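Local coordinates for cystathionine gamma-synthase (PDB 6LD7), which probably uses pyridoxal 5'-phosphate to make cystathionine in the methionine biosynthesis pathway, at residues C[34-46]-C[56-68]. The protein carries 1 engineered substitution. Residues are numbered along the deposited sequence; the frame is centred on the assembly and turned at random.
Sequences VTPPIVLSSNFSF and DYTRSGNPTRDLL
Thr64 OG1 is held by two partners, Val39 N and a water. Val39 N donates to it at 3.0 Å, almost straight at 171°, and the water that bonds to it also gives a proton to Pro37 O. OG1 lies anti to the carbonyl carbon (chi1 -61°), which puts it within bonding distance of Val39 N. Asn62 ND2 returns a bond to Val39 O at 2.8 Å, and that oxygen lies close to the amide plane. The same amide caps helix 63-76: Asn62 OD1 takes Arg65 N at 3.1 Å, with a weak bond from Thr64 N. Both polar backbone atoms of Val39 are therefore held by side chains of the helix start. Val39 CG2 rests on Pro63 CG at 3.8 Å.

Farther along, a single bridge joins Asn43 and Tyr57. Thr58 N donates to Ser42 O at 2.8 Å, and Phe44 N reaches Asp56 O at 3.2 Å from above the carbonyl plane. The Phe44 ring turns its edge to the backbone of Asp56 and Tyr57, and its CZ meets Pro63 CD at 4.0 Å. Arg65 NH2 grips Thr58 O at 2.7 Å, straight on and in the guanidinium plane, while Asn62 CB lies above one face of the guanidinium, offset toward its rim.

Tyr57 OH and Arg59 NE both bond to the pyridoxal-phosphate lysine of a second subunit. Asn43 ND2 bonds to Glu336 O of the same second subunit. These bonds probably help hold the loop that carries Tyr57 and Arg59 into a neighbour's cofactor site, consistent with active sites completed across the subunit interface.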
ATOM      1  N   VAL C  34       1.767 -17.468  -3.735  1.00 33.23           N
ATOM      2  CA  VAL C  34       0.480 -17.640  -4.425  1.00 37.89           C
ATOM      3  C   VAL C  34       0.016 -16.292  -5.009  1.00 36.36           C
ATOM      4  O   VAL C  34      -0.456 -16.291  -6.160  1.00 37.06           O
ATOM      5  CB  VAL C  34      -0.544 -18.285  -3.478  1.00 40.50           C
ATOM      6  CG1 VAL C  34      -1.937 -18.177  -4.054  1.00 43.78           C
ATOM      7  CG2 VAL C  34      -0.157 -19.713  -3.173  1.00 40.66           C
ATOM      8  N   THR C  35       0.033 -15.197  -4.284  1.00 32.63           N
ATOM      9  CA  THR C  35      -0.271 -13.868  -4.893  1.00 37.41           C
ATOM     10  C   THR C  35       1.060 -13.207  -5.224  1.00 37.43           C
ATOM     11  O   THR C  35       1.993 -13.271  -4.462  1.00 36.33           O
ATOM     12  CB  THR C  35      -1.250 -12.984  -4.103  1.00 41.27           C
ATOM     13  OG1 THR C  35      -0.890 -13.338  -2.791  1.00 41.36           O
ATOM     14  N   PRO C  36       1.185 -12.701  -6.457  1.00 37.64           N
ATOM     15  CA  PRO C  36       2.458 -12.217  -7.004  1.00 41.26           C
ATOM     16  C   PRO C  36       2.967 -11.023  -6.182  1.00 37.66           C
ATOM     17  O   PRO C  36       2.186 -10.205  -5.731  1.00 33.87           O
ATOM     18  CB  PRO C  36       2.048 -11.822  -8.450  1.00 40.43           C
ATOM     19  CG  PRO C  36       0.607 -11.461  -8.326  1.00 43.92           C
ATOM     20  CD  PRO C  36       0.024 -12.445  -7.332  1.00 40.15           C
ATOM     21  N   PRO C  37       4.249 -10.938  -5.859  1.00 39.15           N
ATOM     22  CA  PRO C  37       4.796  -9.759  -5.168  1.00 39.98           C
ATOM     23  C   PRO C  37       4.611  -8.434  -5.913  1.00 37.46           C
ATOM     24  O   PRO C  37       4.697  -8.473  -7.112  1.00 35.95           O
ATOM     25  CB  PRO C  37       6.296 -10.091  -5.106  1.00 39.03           C
ATOM     26  CG  PRO C  37       6.299 -11.638  -5.008  1.00 47.41           C
ATOM     27  CD  PRO C  37       5.245 -12.008  -6.036  1.00 43.37           C
ATOM     28  N   ILE C  38       4.379  -7.334  -5.181  1.00 30.49           N
ATOM     29  CA  ILE C  38       4.217  -5.971  -5.740  1.00 30.14           C
ATOM     30  C   ILE C  38       5.615  -5.407  -6.029  1.00 29.71           C
ATOM     31  O   ILE C  38       6.420  -5.210  -5.075  1.00 27.22           O
ATOM     32  CB  ILE C  38       3.425  -5.056  -4.817  1.00 29.80           C
ATOM     33  CG1 ILE C  38       2.148  -5.719  -4.297  1.00 33.05           C
ATOM     34  CG2 ILE C  38       3.190  -3.711  -5.498  1.00 29.25           C
ATOM     35  CD1 ILE C  38       1.453  -4.863  -3.193  1.00 33.37           C
ATOM     36  N   VAL C  39       5.944  -5.249  -7.304  1.00 27.37           N
ATOM     37  CA  VAL C  39       7.249  -4.677  -7.714  1.00 28.61           C
ATOM     38  C   VAL C  39       7.070  -3.166  -7.894  1.00 28.02           C
ATOM     39  O   VAL C  39       6.736  -2.679  -9.019  1.00 27.86           O
ATOM     40  CB  VAL C  39       7.755  -5.383  -8.979  1.00 29.99           C
ATOM     41  CG1 VAL C  39       9.103  -4.878  -9.342  1.00 27.87           C
ATOM     42  CG2 VAL C  39       7.757  -6.897  -8.864  1.00 31.00           C
ATOM     43  N   LEU C  40       7.233  -2.436  -6.800  1.00 28.21           N
ATOM     44  CA  LEU C  40       7.219  -0.955  -6.826  1.00 30.28           C
ATOM     45  C   LEU C  40       8.454  -0.336  -7.522  1.00 32.61           C
ATOM     46  O   LEU C  40       8.346   0.806  -7.946  1.00 35.50           O
ATOM     47  CB  LEU C  40       7.095  -0.505  -5.388  1.00 30.51           C
ATOM     48  CG  LEU C  40       5.759  -0.813  -4.716  1.00 32.36           C
ATOM     49  CD1 LEU C  40       5.679  -0.087  -3.394  1.00 36.00           C
ATOM     50  CD2 LEU C  40       4.545  -0.412  -5.557  1.00 34.21           C
ATOM     51  N   SER C  41       9.587  -1.048  -7.584  1.00 29.99           N
ATOM     52  CA  SER C  41      10.924  -0.543  -7.950  1.00 27.54           C
ATOM     53  C   SER C  41      10.834   0.263  -9.228  1.00 30.32           C
ATOM     54  O   SER C  41      10.330  -0.282 -10.189  1.00 26.68           O
ATOM     55  CB  SER C  41      11.948  -1.676  -8.100  1.00 28.24           C
ATOM     56  OG  SER C  41      13.250  -1.136  -8.023  1.00 27.95           O
ATOM     57  N   SER C  42      11.431   1.454  -9.236  1.00 27.19           N
ATOM     58  CA  SER C  42      11.502   2.306 -10.425  1.00 28.54           C
ATOM     59  C   SER C  42      12.514   1.683 -11.380  1.00 29.16           C
ATOM     60  O   SER C  42      12.346   1.835 -12.578  1.00 27.52           O
ATOM     61  CB  SER C  42      11.835   3.755 -10.049  1.00 29.39           C
ATOM     62  OG  SER C  42      13.047   3.775  -9.316  1.00 31.63           O
ATOM     63  N   ASN C  43      13.617   1.136 -10.846  1.00 27.16           N
ATOM     64  CA  ASN C  43      14.724   0.623 -11.674  1.00 28.56           C
ATOM     65  C   ASN C  43      15.081  -0.821 -11.282  1.00 26.56           C
ATOM     66  O   ASN C  43      14.631  -1.374 -10.213  1.00 27.65           O
ATOM     67  CB  ASN C  43      15.850   1.665 -11.655  1.00 29.25           C
ATOM     68  CG  ASN C  43      16.426   1.927 -10.279  1.00 35.77           C
ATOM     69  OD1 ASN C  43      15.782   1.592  -9.259  1.00 38.05           O
ATOM     70  ND2 ASN C  43      17.612   2.575 -10.259  1.00 32.99           N
ATOM     71  N   PHE C  44      15.829  -1.407 -12.192  1.00 29.25           N
ATOM     72  CA  PHE C  44      16.304  -2.812 -12.262  1.00 31.02           C
ATOM     73  C   PHE C  44      17.793  -2.807 -12.671  1.00 31.24           C
ATOM     74  O   PHE C  44      18.177  -2.059 -13.565  1.00 31.80           O
ATOM     75  CB  PHE C  44      15.426  -3.625 -13.243  1.00 31.41           C
ATOM     76  CG  PHE C  44      13.963  -3.573 -12.971  1.00 31.70           C
ATOM     77  CD1 PHE C  44      13.200  -2.483 -13.404  1.00 34.89           C
ATOM     78  CD2 PHE C  44      13.345  -4.546 -12.225  1.00 33.48           C
ATOM     79  CE1 PHE C  44      11.857  -2.366 -13.064  1.00 33.04           C
ATOM     80  CE2 PHE C  44      11.997  -4.437 -11.903  1.00 32.38           C
ATOM     81  CZ  PHE C  44      11.242  -3.377 -12.335  1.00 31.18           C
ATOM     82  N   SER C  45      18.613  -3.610 -11.984  1.00 32.63           N
ATOM     83  CA  SER C  45      20.054  -3.716 -12.214  1.00 34.35           C
ATOM     84  C   SER C  45      20.238  -4.364 -13.582  1.00 36.02           C
ATOM     85  O   SER C  45      19.308  -5.089 -14.082  1.00 33.33           O
ATOM     86  CB  SER C  45      20.736  -4.495 -11.111  1.00 33.85           C
ATOM     87  OG  SER C  45      20.221  -5.829 -11.069  1.00 33.92           O
ATOM     88  N   PHE C  46      21.334  -4.002 -14.234  1.00 34.34           N
ATOM     89  CA  PHE C  46      21.974  -4.784 -15.316  1.00 37.20           C
ATOM     90  C   PHE C  46      22.589  -6.067 -14.744  1.00 39.15           C
ATOM     91  O   PHE C  46      22.980  -6.124 -13.575  1.00 37.26           O
ATOM     92  CB  PHE C  46      22.989  -3.924 -16.026  1.00 37.81           C
ATOM     93  CG  PHE C  46      22.388  -3.053 -17.080  1.00 37.02           C
ATOM     94  CD1 PHE C  46      21.258  -2.294 -16.798  1.00 42.24           C
ATOM     95  CD2 PHE C  46      22.940  -3.026 -18.359  1.00 40.14           C
ATOM     96  CE1 PHE C  46      20.663  -1.556 -17.824  1.00 45.42           C
ATOM     97  CE2 PHE C  46      22.332  -2.300 -19.380  1.00 40.24           C
ATOM     98  CZ  PHE C  46      21.227  -1.532 -19.089  1.00 38.90           C
ATOM     99  N   ASP C  56      14.191  -2.832 -17.131  1.00 34.72           N
ATOM    100  CA  ASP C  56      15.256  -1.849 -16.760  1.00 37.99           C
ATOM    101  C   ASP C  56      14.620  -0.646 -16.002  1.00 33.71           C
ATOM    102  O   ASP C  56      15.263  -0.098 -15.099  1.00 33.51           O
ATOM    103  CB  ASP C  56      16.113  -1.456 -17.979  1.00 39.13           C
ATOM    104  CG  ASP C  56      15.311  -0.643 -18.983  1.00 43.24           C
ATOM    105  OD1 ASP C  56      14.193  -1.044 -19.318  1.00 46.52           O
ATOM    106  OD2 ASP C  56      15.748   0.462 -19.303  1.00 52.38           O
ATOM    107  N   TYR C  57      13.417  -0.208 -16.362  1.00 29.89           N
ATOM    108  CA  TYR C  57      12.861   1.065 -15.802  1.00 35.48           C
ATOM    109  C   TYR C  57      11.327   1.029 -15.811  1.00 35.30           C
ATOM    110  O   TYR C  57      10.816   0.828 -16.998  1.00 37.10           O
ATOM    111  CB  TYR C  57      13.376   2.259 -16.649  1.00 37.07           C
ATOM    112  CG  TYR C  57      13.172   3.592 -15.993  1.00 36.71           C
ATOM    113  CD1 TYR C  57      13.792   3.912 -14.776  1.00 38.45           C
ATOM    114  CD2 TYR C  57      12.294   4.507 -16.561  1.00 34.19           C
ATOM    115  CE1 TYR C  57      13.590   5.153 -14.160  1.00 38.85           C
ATOM    116  CE2 TYR C  57      12.034   5.720 -15.931  1.00 37.82           C
ATOM    117  CZ  TYR C  57      12.702   6.061 -14.748  1.00 41.07           C
ATOM    118  OH  TYR C  57      12.480   7.307 -14.238  1.00 40.66           O
ATOM    119  N   THR C  58      10.641   1.301 -14.673  1.00 34.63           N
ATOM    120  CA  THR C  58       9.186   1.078 -14.586  1.00 32.43           C
ATOM    121  C   THR C  58       8.365   1.947 -15.557  1.00 32.06           C
ATOM    122  O   THR C  58       7.386   1.362 -16.008  1.00 30.28           O
ATOM    123  CB  THR C  58       8.456   0.856 -13.244  1.00 33.13           C
ATOM    124  OG1 THR C  58       7.434   1.713 -12.642  1.00 36.43           O
ATOM    125  CG2 THR C  58       9.289   0.006 -12.385  1.00 25.32           C
ATOM    126  N   ARG C  59       8.808   3.125 -16.015  1.00 34.33           N
ATOM    127  CA  ARG C  59       7.969   3.973 -16.897  1.00 37.00           C
ATOM    128  C   ARG C  59       7.743   3.126 -18.167  1.00 41.64           C
ATOM    129  O   ARG C  59       6.663   3.169 -18.759  1.00 38.70           O
ATOM    130  CB  ARG C  59       8.573   5.332 -17.269  1.00 39.82           C
ATOM    131  CG  ARG C  59       7.906   5.907 -18.527  1.00 40.38           C
ATOM    132  CD  ARG C  59       8.141   7.343 -18.797  1.00 37.38           C
ATOM    133  NE  ARG C  59       9.451   7.825 -18.367  1.00 38.06           N
ATOM    134  CZ  ARG C  59      10.597   7.625 -19.042  1.00 43.22           C
ATOM    135  NH1 ARG C  59      10.558   6.896 -20.140  1.00 40.84           N
ATOM    136  NH2 ARG C  59      11.768   8.146 -18.632  1.00 38.26           N
ATOM    137  N   SER C  60       8.732   2.316 -18.528  1.00 38.77           N
ATOM    138  CA  SER C  60       8.792   1.641 -19.848  1.00 39.29           C
ATOM    139  C   SER C  60       8.181   0.189 -19.778  1.00 40.13           C
ATOM    140  O   SER C  60       7.372  -0.163 -20.672  1.00 39.16           O
ATOM    141  CB  SER C  60      10.238   1.791 -20.270  1.00 41.11           C
ATOM    142  OG  SER C  60      10.728   0.563 -20.624  1.00 49.67           O
ATOM    143  N   GLY C  61       8.409  -0.558 -18.685  1.00 34.66           N
ATOM    144  CA  GLY C  61       8.028  -1.966 -18.441  1.00 31.15           C
ATOM    145  C   GLY C  61       8.159  -2.269 -16.927  1.00 31.71           C
ATOM    146  O   GLY C  61       9.155  -1.838 -16.271  1.00 31.69           O
ATOM    147  N   ASN C  62       7.163  -2.912 -16.324  1.00 29.25           N
ATOM    148  CA  ASN C  62       7.169  -3.301 -14.881  1.00 28.34           C
ATOM    149  C   ASN C  62       6.375  -4.585 -14.779  1.00 28.99           C
ATOM    150  O   ASN C  62       5.348  -4.696 -15.454  1.00 26.13           O
ATOM    151  CB  ASN C  62       6.533  -2.226 -14.035  1.00 27.56           C
ATOM    152  CG  ASN C  62       6.322  -2.656 -12.622  1.00 28.87           C
ATOM    153  OD1 ASN C  62       5.348  -3.383 -12.396  1.00 28.04           O
ATOM    154  ND2 ASN C  62       7.204  -2.193 -11.717  1.00 26.27           N
ATOM    155  N   PRO C  63       6.886  -5.619 -14.072  1.00 30.84           N
ATOM    156  CA  PRO C  63       6.220  -6.924 -14.074  1.00 30.26           C
ATOM    157  C   PRO C  63       4.836  -6.935 -13.431  1.00 26.65           C
ATOM    158  O   PRO C  63       3.993  -7.708 -13.889  1.00 27.89           O
ATOM    159  CB  PRO C  63       7.153  -7.871 -13.306  1.00 31.06           C
ATOM    160  CG  PRO C  63       8.096  -6.973 -12.610  1.00 32.25           C
ATOM    161  CD  PRO C  63       8.159  -5.642 -13.341  1.00 31.79           C
ATOM    162  N   THR C  64       4.600  -6.155 -12.395  1.00 27.23           N
ATOM    163  CA  THR C  64       3.250  -6.115 -11.750  1.00 28.26           C
ATOM    164  C   THR C  64       2.231  -5.526 -12.749  1.00 29.18           C
ATOM    165  O   THR C  64       1.107  -6.067 -12.905  1.00 25.23           O
ATOM    166  CB  THR C  64       3.307  -5.318 -10.452  1.00 28.83           C
ATOM    167  OG1 THR C  64       4.234  -6.032  -9.611  1.00 25.54           O
ATOM    168  CG2 THR C  64       1.910  -5.171  -9.881  1.00 29.58           C
ATOM    169  N   ARG C  65       2.621  -4.444 -13.423  1.00 25.34           N
ATOM    170  CA  ARG C  65       1.760  -3.795 -14.437  1.00 27.26           C
ATOM    171  C   ARG C  65       1.486  -4.774 -15.623  1.00 27.94           C
ATOM    172  O   ARG C  65       0.371  -4.867 -16.067  1.00 27.46           O
ATOM    173  CB  ARG C  65       2.370  -2.463 -14.868  1.00 28.45           C
ATOM    174  CG  ARG C  65       1.408  -1.662 -15.728  1.00 30.34           C
ATOM    175  CD  ARG C  65       1.763  -0.190 -15.858  1.00 33.75           C
ATOM    176  NE  ARG C  65       2.947  -0.147 -16.557  1.00 32.24           N
ATOM    177  CZ  ARG C  65       4.094   0.440 -16.160  1.00 33.10           C
ATOM    178  NH1 ARG C  65       4.231   1.277 -15.143  1.00 30.10           N
ATOM    179  NH2 ARG C  65       5.111   0.237 -16.950  1.00 36.43           N
ATOM    180  N   ASP C  66       2.520  -5.475 -16.098  1.00 28.29           N
ATOM    181  CA  ASP C  66       2.462  -6.403 -17.224  1.00 29.87           C
ATOM    182  C   ASP C  66       1.571  -7.602 -16.878  1.00 29.97           C
ATOM    183  O   ASP C  66       0.944  -8.094 -17.755  1.00 28.28           O
ATOM    184  CB  ASP C  66       3.840  -6.899 -17.623  1.00 31.31           C
ATOM    185  CG  ASP C  66       4.574  -5.860 -18.452  1.00 36.15           C
ATOM    186  OD1 ASP C  66       3.949  -4.858 -18.827  1.00 41.53           O
ATOM    187  OD2 ASP C  66       5.770  -5.994 -18.580  1.00 41.59           O
ATOM    188  N   LEU C  67       1.511  -8.058 -15.651  1.00 31.21           N
ATOM    189  CA  LEU C  67       0.561  -9.143 -15.330  1.00 32.46           C
ATOM    190  C   LEU C  67      -0.842  -8.665 -15.619  1.00 29.44           C
ATOM    191  O   LEU C  67      -1.593  -9.452 -15.978  1.00 26.10           O
ATOM    192  CB  LEU C  67       0.608  -9.433 -13.853  1.00 36.51           C
ATOM    193  CG  LEU C  67       1.333 -10.672 -13.427  1.00 44.71           C
ATOM    194  CD1 LEU C  67       1.310 -10.680 -11.894  1.00 49.61           C
ATOM    195  CD2 LEU C  67       0.654 -11.889 -14.021  1.00 44.51           C
ATOM    196  N   LEU C  68      -1.183  -7.430 -15.241  1.00 24.70           N
ATOM    197  CA  LEU C  68      -2.529  -6.933 -15.472  1.00 23.79           C
ATOM    198  C   LEU C  68      -2.747  -6.802 -16.989  1.00 24.72           C
ATOM    199  O   LEU C  68      -3.819  -7.139 -17.493  1.00 24.07           O
ATOM    200  CB  LEU C  68      -2.750  -5.629 -14.715  1.00 21.52           C
ATOM    201  CG  LEU C  68      -4.077  -4.963 -14.973  1.00 22.87           C
ATOM    202  CD1 LEU C  68      -5.219  -5.847 -14.463  1.00 24.68           C
ATOM    203  CD2 LEU C  68      -4.162  -3.613 -14.262  1.00 24.97           C
TER
HETATM  204  O   HOH W   1       3.304  -8.418  -9.348  1.00 41.21           O
HETATM  205  O   HOH W   2      18.316   0.133 -14.845  1.00 37.88           O